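Local atomic coordinates of beta-lactamase (Chitinophaga pinensis, PDB entry 6N36), a protein that probably hydrolyses the beta-lactam ring of antibiotics, as two-zinc metallo-beta-lactamases do. Residues A164-F169 with V180-N184; N184-I188 with V256-W260; L217-L223 with F247-Y253; G27-Y31 with F40-T44. One frame throughout, in Å; residues are numbered along the deposited sequence.

Contact 1. Residues A164-F169 with V180-N184; sequences ANSFLF and VLIAN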
loop_
_atom_site.group_PDB
_atom_site.type_symbol
_atom_site.label_atom_id
_atom_site.label_comp_id
_atom_site.label_asym_id
_atom_site.label_seq_id
_atom_site.Cartn_x
_atom_site.Cartn_y
_atom_site.Cartn_z
ATOM N N ALA A 164 5.487 1.561 -7.809
ATOM C CA ALA A 164 4.348 0.847 -7.213
ATOM C C ALA A 164 4.672 -0.633 -7.060
ATOM O O ALA A 164 5.401 -1.263 -7.922
ATOM C CB ALA A 164 3.067 1.050 -7.969
ATOM N N ASN A 165 4.258 -1.193 -5.925
ATOM C CA ASN A 165 4.641 -2.571 -5.595
ATOM C C ASN A 165 3.614 -3.199 -4.656
ATOM O O ASN A 165 2.823 -2.492 -3.963
ATOM C CB ASN A 165 6.052 -2.624 -5.046
ATOM C CG ASN A 165 6.382 -1.704 -3.902
ATOM O OD1 ASN A 165 7.537 -1.451 -3.674
ATOM N ND2 ASN A 165 5.439 -1.332 -3.050
ATOM N N SER A 166 3.595 -4.520 -4.674
ATOM C CA SER A 166 2.746 -5.335 -3.774
ATOM C C SER A 166 3.679 -6.081 -2.821
ATOM O O SER A 166 4.903 -6.229 -3.122
ATOM C CB SER A 166 1.899 -6.317 -4.568
ATOM O OG SER A 166 1.082 -5.615 -5.504
ATOM N N PHE A 167 3.098 -6.653 -1.761
ATOM C CA PHE A 167 3.837 -7.417 -0.751
ATOM C C PHE A 167 3.124 -8.747 -0.530
ATOM O O PHE A 167 1.889 -8.799 -0.411
ATOM C CB PHE A 167 3.958 -6.637 0.569
ATOM C CG PHE A 167 4.665 -5.323 0.402
ATOM C CD1 PHE A 167 6.044 -5.277 0.278
ATOM C CD2 PHE A 167 3.950 -4.129 0.360
ATOM C CE1 PHE A 167 6.701 -4.080 0.099
ATOM C CE2 PHE A 167 4.612 -2.922 0.183
ATOM C CZ PHE A 167 5.984 -2.885 0.070
ATOM N N LEU A 168 3.920 -9.818 -0.528
ATOM C CA LEU A 168 3.426 -11.195 -0.272
ATOM C C LEU A 168 4.124 -11.690 0.989
ATOM O O LEU A 168 5.374 -11.552 1.122
ATOM C CB LEU A 168 3.833 -12.109 -1.437
ATOM C CG LEU A 168 2.993 -12.086 -2.708
ATOM C CD1 LEU A 168 3.834 -12.723 -3.836
ATOM C CD2 LEU A 168 1.724 -12.927 -2.555
ATOM N N PHE A 169 3.367 -12.345 1.848
ATOM C CA PHE A 169 3.935 -12.898 3.101
ATOM C C PHE A 169 2.984 -13.930 3.672
ATOM O O PHE A 169 1.742 -13.832 3.578
ATOM C CB PHE A 169 4.227 -11.805 4.149
ATOM C CG PHE A 169 3.092 -10.840 4.403
ATOM C CD1 PHE A 169 2.902 -9.769 3.556
ATOM C CD2 PHE A 169 2.189 -11.032 5.419
ATOM C CE1 PHE A 169 1.855 -8.901 3.764
ATOM C CE2 PHE A 169 1.119 -10.175 5.615
ATOM C CZ PHE A 169 0.955 -9.109 4.779
ATOM N N VAL A 180 -0.699 -14.085 2.225
ATOM C CA VAL A 180 -1.429 -12.824 2.043
ATOM C C VAL A 180 -0.724 -12.001 0.970
ATOM O O VAL A 180 0.532 -11.893 0.981
ATOM C CB VAL A 180 -1.463 -12.053 3.373
ATOM C CG1 VAL A 180 -2.214 -10.753 3.221
ATOM C CG2 VAL A 180 -2.066 -12.889 4.497
ATOM N N LEU A 181 -1.532 -11.396 0.129
ATOM C CA LEU A 181 -1.068 -10.377 -0.841
ATOM C C LEU A 181 -1.677 -9.039 -0.430
ATOM O O LEU A 181 -2.916 -8.944 -0.322
ATOM C CB LEU A 181 -1.533 -10.791 -2.228
ATOM C CG LEU A 181 -1.324 -9.709 -3.309
ATOM C CD1 LEU A 181 0.152 -9.476 -3.559
ATOM C CD2 LEU A 181 -2.010 -10.109 -4.627
ATOM N N ILE A 182 -0.814 -8.065 -0.231
ATOM C CA ILE A 182 -1.241 -6.639 -0.148
ATOM C C ILE A 182 -0.934 -6.088 -1.555
ATOM O O ILE A 182 0.260 -5.901 -1.894
ATOM C CB ILE A 182 -0.506 -5.879 0.957
ATOM C CG1 ILE A 182 -0.742 -6.502 2.349
ATOM C CG2 ILE A 182 -0.900 -4.406 0.900
ATOM C CD1 ILE A 182 -2.142 -6.559 2.804
ATOM N N ALA A 183 -1.981 -5.973 -2.347
ATOM C CA ALA A 183 -1.915 -5.741 -3.802
ATOM C C ALA A 183 -2.018 -4.266 -4.113
ATOM O O ALA A 183 -3.058 -3.672 -3.750
ATOM C CB ALA A 183 -3.024 -6.466 -4.524
ATOM N N ASN A 184 -1.073 -3.723 -4.867
ATOM C CA ASN A 184 -1.257 -2.372 -5.427
ATOM C C ASN A 184 -1.956 -2.487 -6.774
ATOM O O ASN A 184 -1.382 -2.863 -7.738
ATOM C CB ASN A 184 0.054 -1.602 -5.525
ATOM C CG ASN A 184 -0.258 -0.129 -5.615
ATOM O OD1 ASN A 184 -0.456 0.532 -4.579
ATOM N ND2 ASN A 184 -0.342 0.408 -6.849
#
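A164 starts the contact with N184: its CB lies 3.6 Å from N184 ND2, and the carbonyl of the next residue follows, N165 O standing 3.3 Å from N184 CB. The N165 side chain itself turns away and bonds through ND2 to T81 O. S166 replaces a ladder bond with its side chain. Its hydroxyl oxygen is placed anti to the carbonyl carbon (chi1 -58°), where S166 OG accepts from N184 N at 2.9 Å in a fairly straight bond; H157 ND1 bonds to the same oxygen, which is thus held from two residues. N184, tied down through its own N, bonds by OD1 to ND1 of the zinc ligand H83, so S166 probably helps to position a second-shell residue of the metal site. From F167 on, the regular antiparallel ladder of the hairpin 165-172/177-182 takes over, part of the second sheet of the metallo-beta-lactamase sandwich. F167 and I182 form a hydrogen-bonded pair, I182 N to F167 O measuring 2.8 Å. L168 and L181 are a non-hydrogen-bonded pair on the other face, where L168 CD2 comes to 3.9 Å from L181 CB. F169 pairs with V180, again by two backbone bonds, V180 N to F169 O being 2.8 Å. F169 CG sits between backbone N and carbonyl carbon (chi1 49°), which swings the ring back across the hairpin: V180 CB lies over one ring face, 4.2 Å from the centroid, while I182 CG1 meets the ring edge at 3.8 Å from F169 CE1.

Contact 2. Residues N184-I188 with V256-W260; sequences NIPSI and VLDEW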
loop_
_atom_site.group_PDB
_atom_site.type_symbol
_atom_site.label_atom_id
_atom_site.label_comp_id
_atom_site.label_asym_id
_atom_site.label_seq_id
_atom_site.Cartn_x
_atom_site.Cartn_y
_atom_site.Cartn_z
ATOM N N ASN A 184 -1.073 -3.723 -4.867
ATOM C CA ASN A 184 -1.257 -2.372 -5.427
ATOM C C ASN A 184 -1.956 -2.487 -6.774
ATOM O O ASN A 184 -1.382 -2.863 -7.738
ATOM C CB ASN A 184 0.054 -1.602 -5.525
ATOM C CG ASN A 184 -0.258 -0.129 -5.615
ATOM O OD1 ASN A 184 -0.456 0.532 -4.579
ATOM N ND2 ASN A 184 -0.342 0.408 -6.849
ATOM N N ILE A 185 -3.215 -2.109 -6.800
ATOM C CA ILE A 185 -4.082 -2.318 -7.985
ATOM C C ILE A 185 -3.635 -1.319 -9.037
ATOM O O ILE A 185 -3.337 -0.162 -8.752
ATOM C CB ILE A 185 -5.562 -2.149 -7.591
ATOM C CG1 ILE A 185 -6.016 -3.266 -6.644
ATOM C CG2 ILE A 185 -6.458 -2.057 -8.836
ATOM C CD1 ILE A 185 -5.830 -4.671 -7.113
ATOM N N PRO A 186 -3.474 -1.763 -10.293
ATOM C CA PRO A 186 -2.942 -0.911 -11.357
ATOM C C PRO A 186 -3.985 0.037 -11.952
ATOM O O PRO A 186 -4.284 -0.002 -13.133
ATOM C CB PRO A 186 -2.413 -1.927 -12.356
ATOM C CG PRO A 186 -3.381 -3.066 -12.221
ATOM C CD PRO A 186 -3.594 -3.174 -10.730
ATOM N N SER A 187 -4.527 0.894 -11.107
ATOM C CA SER A 187 -5.442 1.952 -11.556
ATOM C C SER A 187 -4.705 2.990 -12.409
ATOM O O SER A 187 -3.555 3.278 -12.168
ATOM C CB SER A 187 -6.198 2.556 -10.406
ATOM O OG SER A 187 -5.316 3.189 -9.525
ATOM N N ILE A 188 -5.369 3.500 -13.423
ATOM C CA ILE A 188 -4.852 4.478 -14.413
ATOM C C ILE A 188 -5.582 5.793 -14.192
ATOM O O ILE A 188 -6.831 5.786 -14.310
ATOM C CB ILE A 188 -5.076 3.919 -15.823
ATOM C CG1 ILE A 188 -4.449 2.532 -15.984
ATOM C CG2 ILE A 188 -4.474 4.906 -16.819
ATOM C CD1 ILE A 188 -4.912 1.766 -17.247
ATOM N N VAL A 256 -11.204 -7.379 -10.771
ATOM C CA VAL A 256 -10.604 -6.007 -10.718
ATOM C C VAL A 256 -9.478 -5.914 -11.756
ATOM O O VAL A 256 -9.380 -4.931 -12.493
ATOM C CB VAL A 256 -10.084 -5.682 -9.300
ATOM C CG1 VAL A 256 -9.182 -4.454 -9.296
ATOM C CG2 VAL A 256 -11.226 -5.506 -8.320
ATOM N N LEU A 257 -8.637 -6.934 -11.865
ATOM C CA LEU A 257 -7.532 -6.876 -12.852
ATOM C C LEU A 257 -8.092 -6.904 -14.274
ATOM O O LEU A 257 -7.587 -6.198 -15.142
ATOM C CB LEU A 257 -6.572 -8.038 -12.620
ATOM C CG LEU A 257 -5.740 -7.995 -11.342
ATOM C CD1 LEU A 257 -4.834 -9.199 -11.262
ATOM C CD2 LEU A 257 -4.922 -6.724 -11.226
ATOM N N ASP A 258 -9.096 -7.714 -14.534
ATOM C CA ASP A 258 -9.729 -7.784 -15.878
ATOM C C ASP A 258 -10.324 -6.407 -16.223
ATOM O O ASP A 258 -10.172 -5.969 -17.397
ATOM C CB ASP A 258 -10.747 -8.931 -15.920
ATOM C CG ASP A 258 -10.137 -10.331 -15.900
ATOM O OD1 ASP A 258 -8.916 -10.454 -16.056
ATOM O OD2 ASP A 258 -10.904 -11.313 -15.766
ATOM N N GLU A 259 -10.971 -5.734 -15.262
ATOM C CA GLU A 259 -11.541 -4.379 -15.507
ATOM C C GLU A 259 -10.394 -3.439 -15.900
ATOM O O GLU A 259 -10.539 -2.693 -16.898
ATOM C CB GLU A 259 -12.332 -3.854 -14.312
ATOM C CG GLU A 259 -13.644 -4.594 -14.061
ATOM C CD GLU A 259 -14.282 -4.417 -12.688
ATOM O OE1 GLU A 259 -13.965 -3.418 -12.004
ATOM O OE2 GLU A 259 -15.136 -5.278 -12.317
ATOM N N TRP A 260 -9.295 -3.452 -15.148
ATOM C CA TRP A 260 -8.183 -2.560 -15.524
ATOM C C TRP A 260 -7.541 -2.973 -16.861
ATOM O O TRP A 260 -7.087 -2.086 -17.602
ATOM C CB TRP A 260 -7.191 -2.366 -14.385
ATOM C CG TRP A 260 -7.765 -1.466 -13.337
ATOM C CD1 TRP A 260 -8.198 -1.866 -12.116
ATOM C CD2 TRP A 260 -8.062 -0.064 -13.453
ATOM N NE1 TRP A 260 -8.739 -0.795 -11.445
ATOM C CE2 TRP A 260 -8.683 0.315 -12.245
ATOM C CE3 TRP A 260 -7.890 0.902 -14.456
ATOM C CZ2 TRP A 260 -9.119 1.630 -12.011
ATOM C CZ3 TRP A 260 -8.351 2.192 -14.224
ATOM C CH2 TRP A 260 -8.963 2.541 -13.021
#
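S187 sets its CA over the indole of W260: S187 CA stands 3.6 Å from the centroid of the six-membered ring and only 6° off its normal, a CH-pi contact almost exactly over the centre. S187 CB is on the same face, 3.5 Å from W260 CZ2. W260 CG lies anti to its carbonyl carbon (chi1 -74°), which carries the indole toward the loop. Also over that face, toward the rim, is P186 O, a carbonyl oxygen buried here with no hydrogen-bond partner; it is 3.8 Å from W260 CG. P186 is the centre of an inverse gamma turn, closed by a weak bond from S187 N to I185 O. The turn belongs to the loop that leaves strand 177-182 beside the metal site, and the helix 250-268 packs against it without any hydrogen bond between the two segments. S187 O bonds to Y207 OH and to ND1 of H160, a zinc ligand, so it probably helps to orient this ligand. Apolar contacts complete the interface. The I185 and W260 side chains cross at about a right angle, I185 CG2 3.7 Å from W260 CD1; P186 CD meets L257 CD2 at 3.8 Å; and the side chains of I188 and W260 pass each other in opposite directions, I188 CB 4.0 Å from W260 CZ3.

Contact 3. Residues L217-L223 with F247-Y253; sequences LKFDLWL and FSDRAGY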
loop_
_atom_site.group_PDB
_atom_site.type_symbol
_atom_site.label_atom_id
_atom_site.label_comp_id
_atom_site.label_asym_id
_atom_site.label_seq_id
_atom_site.Cartn_x
_atom_site.Cartn_y
_atom_site.Cartn_z
ATOM N N LEU A 217 0.079 -14.162 -9.840
ATOM C CA LEU A 217 0.386 -14.385 -8.416
ATOM C C LEU A 217 -0.570 -15.406 -7.819
ATOM O O LEU A 217 -1.705 -15.507 -8.263
ATOM C CB LEU A 217 0.258 -13.052 -7.689
ATOM C CG LEU A 217 1.306 -12.017 -8.067
ATOM C CD1 LEU A 217 1.030 -10.758 -7.264
ATOM C CD2 LEU A 217 2.704 -12.547 -7.818
ATOM N N LYS A 218 -0.080 -16.153 -6.847
ATOM C CA LYS A 218 -0.827 -17.189 -6.100
ATOM C C LYS A 218 -0.828 -16.817 -4.616
ATOM O O LYS A 218 0.286 -16.537 -4.100
ATOM C CB LYS A 218 -0.100 -18.524 -6.252
ATOM C CG LYS A 218 -0.326 -19.238 -7.574
ATOM C CD LYS A 218 0.419 -20.533 -7.655
ATOM C CE LYS A 218 0.399 -21.295 -6.351
ATOM N NZ LYS A 218 0.643 -22.739 -6.563
ATOM N N PHE A 219 -1.983 -16.774 -3.983
ATOM C CA PHE A 219 -2.115 -16.377 -2.563
ATOM C C PHE A 219 -3.453 -16.889 -2.023
ATOM O O PHE A 219 -4.334 -17.305 -2.822
ATOM C CB PHE A 219 -2.037 -14.852 -2.433
ATOM C CG PHE A 219 -2.951 -14.160 -3.396
ATOM C CD1 PHE A 219 -2.528 -13.810 -4.675
ATOM C CD2 PHE A 219 -4.261 -13.917 -3.038
ATOM C CE1 PHE A 219 -3.428 -13.248 -5.563
ATOM C CE2 PHE A 219 -5.148 -13.371 -3.929
ATOM C CZ PHE A 219 -4.732 -13.037 -5.183
ATOM N N ASP A 220 -3.626 -16.833 -0.708
ATOM C CA ASP A 220 -4.896 -17.227 -0.068
ATOM C C ASP A 220 -5.797 -16.013 0.125
ATOM O O ASP A 220 -7.016 -16.117 -0.107
ATOM C CB ASP A 220 -4.610 -17.911 1.275
ATOM C CG ASP A 220 -3.797 -19.193 1.119
ATOM O OD1 ASP A 220 -4.212 -20.013 0.285
ATOM O OD2 ASP A 220 -2.728 -19.322 1.762
ATOM N N LEU A 221 -5.227 -14.943 0.698
ATOM C CA LEU A 221 -6.024 -13.767 1.107
ATOM C C LEU A 221 -5.448 -12.533 0.388
ATOM O O LEU A 221 -4.256 -12.501 0.194
ATOM C CB LEU A 221 -5.919 -13.555 2.612
ATOM C CG LEU A 221 -6.170 -14.765 3.508
ATOM C CD1 LEU A 221 -6.080 -14.328 4.961
ATOM C CD2 LEU A 221 -7.533 -15.386 3.203
ATOM N N TRP A 222 -6.278 -11.555 0.096
ATOM C CA TRP A 222 -5.749 -10.282 -0.473
ATOM C C TRP A 222 -6.440 -9.074 0.113
ATOM O O TRP A 222 -7.627 -9.135 0.355
ATOM C CB TRP A 222 -5.754 -10.270 -2.003
ATOM C CG TRP A 222 -7.093 -10.134 -2.673
ATOM C CD1 TRP A 222 -8.065 -11.092 -2.824
ATOM C CD2 TRP A 222 -7.584 -8.967 -3.353
ATOM N NE1 TRP A 222 -9.142 -10.569 -3.497
ATOM C CE2 TRP A 222 -8.862 -9.276 -3.866
ATOM C CE3 TRP A 222 -7.049 -7.691 -3.596
ATOM C CZ2 TRP A 222 -9.624 -8.359 -4.589
ATOM C CZ3 TRP A 222 -7.788 -6.809 -4.347
ATOM C CH2 TRP A 222 -9.066 -7.131 -4.811
ATOM N N LEU A 223 -5.681 -7.983 0.166
ATOM C CA LEU A 223 -6.215 -6.653 0.529
ATOM C C LEU A 223 -5.467 -5.660 -0.354
ATOM O O LEU A 223 -4.558 -6.028 -1.063
ATOM C CB LEU A 223 -6.047 -6.341 2.019
ATOM C CG LEU A 223 -6.804 -7.281 2.987
ATOM C CD1 LEU A 223 -5.947 -8.468 3.337
ATOM C CD2 LEU A 223 -7.211 -6.561 4.241
ATOM N N PHE A 247 -11.442 -12.686 3.588
ATOM C CA PHE A 247 -10.554 -12.044 2.576
ATOM C C PHE A 247 -10.068 -13.042 1.520
ATOM O O PHE A 247 -9.186 -12.741 0.717
ATOM C CB PHE A 247 -9.425 -11.277 3.263
ATOM C CG PHE A 247 -9.954 -10.144 4.086
ATOM C CD1 PHE A 247 -10.389 -8.986 3.481
ATOM C CD2 PHE A 247 -10.099 -10.277 5.460
ATOM C CE1 PHE A 247 -10.953 -7.963 4.239
ATOM C CE2 PHE A 247 -10.648 -9.244 6.211
ATOM C CZ PHE A 247 -11.069 -8.096 5.589
ATOM N N SER A 248 -10.656 -14.240 1.509
ATOM C CA SER A 248 -10.463 -15.218 0.416
ATOM C C SER A 248 -11.421 -14.814 -0.701
ATOM O O SER A 248 -12.671 -14.875 -0.491
ATOM C CB SER A 248 -10.722 -16.622 0.908
ATOM O OG SER A 248 -10.584 -17.561 -0.167
ATOM N N ASP A 249 -10.895 -14.370 -1.843
ATOM C CA ASP A 249 -11.749 -13.797 -2.908
ATOM C C ASP A 249 -10.958 -13.742 -4.202
ATOM O O ASP A 249 -10.724 -12.615 -4.725
ATOM C CB ASP A 249 -12.273 -12.410 -2.526
ATOM C CG ASP A 249 -13.093 -11.748 -3.613
ATOM O OD1 ASP A 249 -13.726 -12.501 -4.374
ATOM O OD2 ASP A 249 -13.072 -10.490 -3.705
ATOM N N ARG A 250 -10.594 -14.900 -4.743
ATOM C CA ARG A 250 -9.861 -14.925 -6.019
ATOM C C ARG A 250 -10.711 -14.304 -7.136
ATOM O O ARG A 250 -10.175 -13.590 -7.977
ATOM C CB ARG A 250 -9.430 -16.337 -6.404
ATOM C CG ARG A 250 -8.599 -16.375 -7.664
ATOM C CD ARG A 250 -7.228 -15.769 -7.525
ATOM N NE ARG A 250 -6.727 -15.351 -8.815
ATOM C CZ ARG A 250 -5.448 -15.169 -9.108
ATOM N NH1 ARG A 250 -4.523 -15.492 -8.221
ATOM N NH2 ARG A 250 -5.118 -14.720 -10.304
ATOM N N ALA A 251 -12.003 -14.608 -7.191
ATOM C CA ALA A 251 -12.895 -14.077 -8.232
ATOM C C ALA A 251 -12.827 -12.545 -8.258
ATOM O O ALA A 251 -12.759 -11.981 -9.353
ATOM C CB ALA A 251 -14.296 -14.573 -7.994
ATOM N N GLY A 252 -12.879 -11.882 -7.100
ATOM C CA GLY A 252 -12.910 -10.414 -7.033
ATOM C C GLY A 252 -11.579 -9.841 -7.490
ATOM O O GLY A 252 -11.567 -8.796 -8.145
ATOM N N TYR A 253 -10.489 -10.538 -7.193
ATOM C CA TYR A 253 -9.133 -10.112 -7.629
ATOM C C TYR A 253 -9.037 -10.201 -9.146
ATOM O O TYR A 253 -8.658 -9.242 -9.836
ATOM C CB TYR A 253 -8.113 -11.032 -6.979
ATOM C CG TYR A 253 -6.689 -10.751 -7.337
ATOM C CD1 TYR A 253 -6.028 -9.684 -6.757
ATOM C CD2 TYR A 253 -5.987 -11.549 -8.216
ATOM C CE1 TYR A 253 -4.700 -9.420 -7.027
ATOM C CE2 TYR A 253 -4.654 -11.316 -8.498
ATOM C CZ TYR A 253 -3.996 -10.265 -7.861
ATOM O OH TYR A 253 -2.686 -9.995 -8.094
HETATM O O HOH W 1 -4.440 -17.045 -5.800
HETATM O O HOH W 2 -8.060 -14.588 -2.220
HETATM O O HOH W 3 -8.138 -18.453 -0.488
HETATM O O HOH W 4 -10.063 -10.114 -0.111
#
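F219 points the edge of its ring at the face of Y253, with centroids 4.8 Å apart and planes at 77°, and Y253 in turn presents its edge to the face of W222 at 69° between planes. The result is a chain of two T-shaped pairs. Y253 CB adds a CH-pi contact over the five-membered ring of W222, 3.9 Å from its centroid. W222 can take this place because chi1 of 73° sets CG between backbone N and carbonyl carbon, which also brings NE1 to D249 O at 2.9 Å. This hydrogen bond is bent, its donor above the carbonyl plane, and the same oxygen receives Y253 N. D249 is the N-cap: its OD1 accepts from G252 N, while OD2 forms a salt bridge with K235. R250 bends at chi2 so that NH1 reaches L217 O at 2.8 Å, with the oxygen in the guanidinium plane, and Y253 CD2 lies over the guanidinium face. At the far end L223 CD2 rests over the F247 ring, 4.2 Å from its centroid. An aromatic cluster with a capped helix start thus fastens helix 250-268 to strand 221-223, an outermost strand of its sheet, in the helix-over-sheet layering of the alpha-beta/beta-alpha metallo-beta-lactamase fold.

Contact 4. Residues G27-Y31 with F40-T44; sequences GNLYY and FLITT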
loop_
_atom_site.group_PDB
_atom_site.type_symbol
_atom_site.label_atom_id
_atom_site.label_comp_id
_atom_site.label_asym_id
_atom_site.label_seq_id
_atom_site.Cartn_x
_atom_site.Cartn_y
_atom_site.Cartn_z
ATOM N N GLY A 27 -3.817 -14.012 11.637
ATOM C CA GLY A 27 -2.524 -14.165 12.311
ATOM C C GLY A 27 -2.089 -12.862 12.986
ATOM O O GLY A 27 -2.905 -12.208 13.679
ATOM N N ASN A 28 -0.848 -12.480 12.701
ATOM C CA ASN A 28 -0.171 -11.268 13.216
ATOM C C ASN A 28 -0.333 -10.073 12.270
ATOM O O ASN A 28 0.469 -9.127 12.370
ATOM C CB ASN A 28 1.288 -11.571 13.540
ATOM C CG ASN A 28 2.094 -12.075 12.363
ATOM O OD1 ASN A 28 1.622 -12.882 11.536
ATOM N ND2 ASN A 28 3.326 -11.637 12.280
ATOM N N LEU A 29 -1.262 -10.131 11.335
ATOM C CA LEU A 29 -1.551 -9.008 10.410
ATOM C C LEU A 29 -2.837 -8.315 10.831
ATOM O O LEU A 29 -3.894 -8.982 10.992
ATOM C CB LEU A 29 -1.698 -9.554 8.995
ATOM C CG LEU A 29 -2.225 -8.552 7.982
ATOM C CD1 LEU A 29 -1.257 -7.407 7.732
ATOM C CD2 LEU A 29 -2.581 -9.239 6.670
ATOM N N TYR A 30 -2.740 -7.034 11.064
ATOM C CA TYR A 30 -3.839 -6.195 11.574
ATOM C C TYR A 30 -4.099 -5.065 10.567
ATOM O O TYR A 30 -3.169 -4.490 9.947
ATOM C CB TYR A 30 -3.487 -5.576 12.923
ATOM C CG TYR A 30 -3.239 -6.594 13.999
ATOM C CD1 TYR A 30 -1.999 -7.216 14.110
ATOM C CD2 TYR A 30 -4.231 -6.973 14.884
ATOM C CE1 TYR A 30 -1.758 -8.200 15.049
ATOM C CE2 TYR A 30 -3.976 -7.928 15.871
ATOM C CZ TYR A 30 -2.744 -8.571 15.926
ATOM O OH TYR A 30 -2.444 -9.520 16.896
ATOM N N TYR A 31 -5.366 -4.681 10.519
ATOM C CA TYR A 31 -5.856 -3.491 9.800
ATOM C C TYR A 31 -5.878 -2.329 10.789
ATOM O O TYR A 31 -6.532 -2.428 11.827
ATOM C CB TYR A 31 -7.257 -3.690 9.231
ATOM C CG TYR A 31 -7.700 -2.551 8.334
ATOM C CD1 TYR A 31 -7.390 -2.553 6.981
ATOM C CD2 TYR A 31 -8.375 -1.432 8.834
ATOM C CE1 TYR A 31 -7.757 -1.518 6.162
ATOM C CE2 TYR A 31 -8.755 -0.393 8.003
ATOM C CZ TYR A 31 -8.491 -0.455 6.652
ATOM O OH TYR A 31 -8.818 0.563 5.802
ATOM N N PHE A 40 -1.509 -1.329 7.179
ATOM C CA PHE A 40 -1.408 -2.715 7.635
ATOM C C PHE A 40 -0.249 -2.829 8.612
ATOM O O PHE A 40 0.836 -2.299 8.362
ATOM C CB PHE A 40 -1.243 -3.630 6.437
ATOM C CG PHE A 40 -2.319 -3.390 5.403
ATOM C CD1 PHE A 40 -3.568 -3.952 5.565
ATOM C CD2 PHE A 40 -2.073 -2.592 4.302
ATOM C CE1 PHE A 40 -4.556 -3.747 4.612
ATOM C CE2 PHE A 40 -3.066 -2.391 3.361
ATOM C CZ PHE A 40 -4.307 -2.919 3.559
ATOM N N LEU A 41 -0.497 -3.516 9.714
ATOM C CA LEU A 41 0.503 -3.698 10.790
ATOM C C LEU A 41 0.823 -5.174 10.892
ATOM O O LEU A 41 -0.106 -5.982 11.043
ATOM C CB LEU A 41 -0.056 -3.183 12.122
ATOM C CG LEU A 41 0.904 -3.306 13.299
ATOM C CD1 LEU A 41 2.031 -2.315 13.205
ATOM C CD2 LEU A 41 0.094 -3.187 14.594
ATOM N N ILE A 42 2.098 -5.542 10.769
ATOM C CA ILE A 42 2.562 -6.933 10.967
ATOM C C ILE A 42 3.400 -6.920 12.239
ATOM O O ILE A 42 4.389 -6.202 12.311
ATOM C CB ILE A 42 3.380 -7.382 9.773
ATOM C CG1 ILE A 42 2.553 -7.365 8.497
ATOM C CG2 ILE A 42 3.998 -8.758 10.055
ATOM C CD1 ILE A 42 3.380 -7.494 7.302
ATOM N N THR A 43 2.984 -7.682 13.228
ATOM C CA THR A 43 3.605 -7.654 14.569
ATOM C C THR A 43 4.586 -8.808 14.683
ATOM O O THR A 43 4.270 -9.904 14.213
ATOM C CB THR A 43 2.573 -7.694 15.668
ATOM O OG1 THR A 43 1.761 -8.889 15.584
ATOM C CG2 THR A 43 1.695 -6.461 15.622
ATOM N N THR A 44 5.694 -8.570 15.339
ATOM C CA THR A 44 6.684 -9.654 15.573
ATOM C C THR A 44 7.323 -9.435 16.930
ATOM O O THR A 44 7.279 -8.338 17.526
ATOM C CB THR A 44 7.792 -9.725 14.518
ATOM O OG1 THR A 44 8.918 -8.943 14.919
ATOM C CG2 THR A 44 7.340 -9.292 13.138
HETATM O O HOH W 5 0.162 -10.196 17.447
#
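N28 and T43 grip each other at the open end of this strand pair. N28 CG sits between backbone N and carbonyl carbon (chi1 59°), and this turns ND2 onto T43 O at 2.8 Å; the bond is nearly straight, with the acceptor in the amide plane. N28 O accepts T43 N at 3.0 Å, so backbone and side chain of one asparagine hold both polar backbone groups of T43. T43 OG1 lies beside N28 CB and near the edge of the Y30 ring, 3.6 Å from Y30 CE1. A water hydrogen-bonds both Y30 OH (2.7 Å) and T43 OG1, bridging the two side chains. Y30 and L41 form a hydrogen-bonded pair, Y30 N to L41 O being 2.8 Å, and L41 O also lies in the plane of the Y30 ring at its edge; F71 meets that ring edge-to-face. The other face of the sheet carries L29, Y31, F40 and I42. L29 has CG anti to its N (chi1 170°), which carries CD1 across to I42 CG1 at 3.9 Å and to F40 CB. Y31 and F40 have planes at 78° but meet obliquely, Y31 CD1 lying 3.9 Å from F40 CE1, while Y31 OH bonds to T34 O. Since L29 and I42 also touch F169 of the second sheet, this face lines the interior between the sheets, and the pair is an antiparallel beta hairpin near the start of the seven-stranded sheet of the metallo-beta-lactamase sandwich.

In the fold
From the N terminus, contact 4 closes first, pairing 29-31 with 40-42 in the seven-stranded sheet. Contact 1 follows in series as a hairpin of the five-stranded sheet, and the two hairpins face each other across the sandwich, V180 CG1 and L29 CD2 lying 3.8 Å apart. At N184 contact 1 hands over to contact 2, whose long closure, 68 residues, reaches helix 250-268. Contact 3 falls entirely within that span and uses the same helix nearer its N terminus; its strand 221-223 neighbours 177-182, with A183 N and L223 O 2.9 Å apart. Contacts 2 and 4 lie on opposite sides of the chain's centre, without touching.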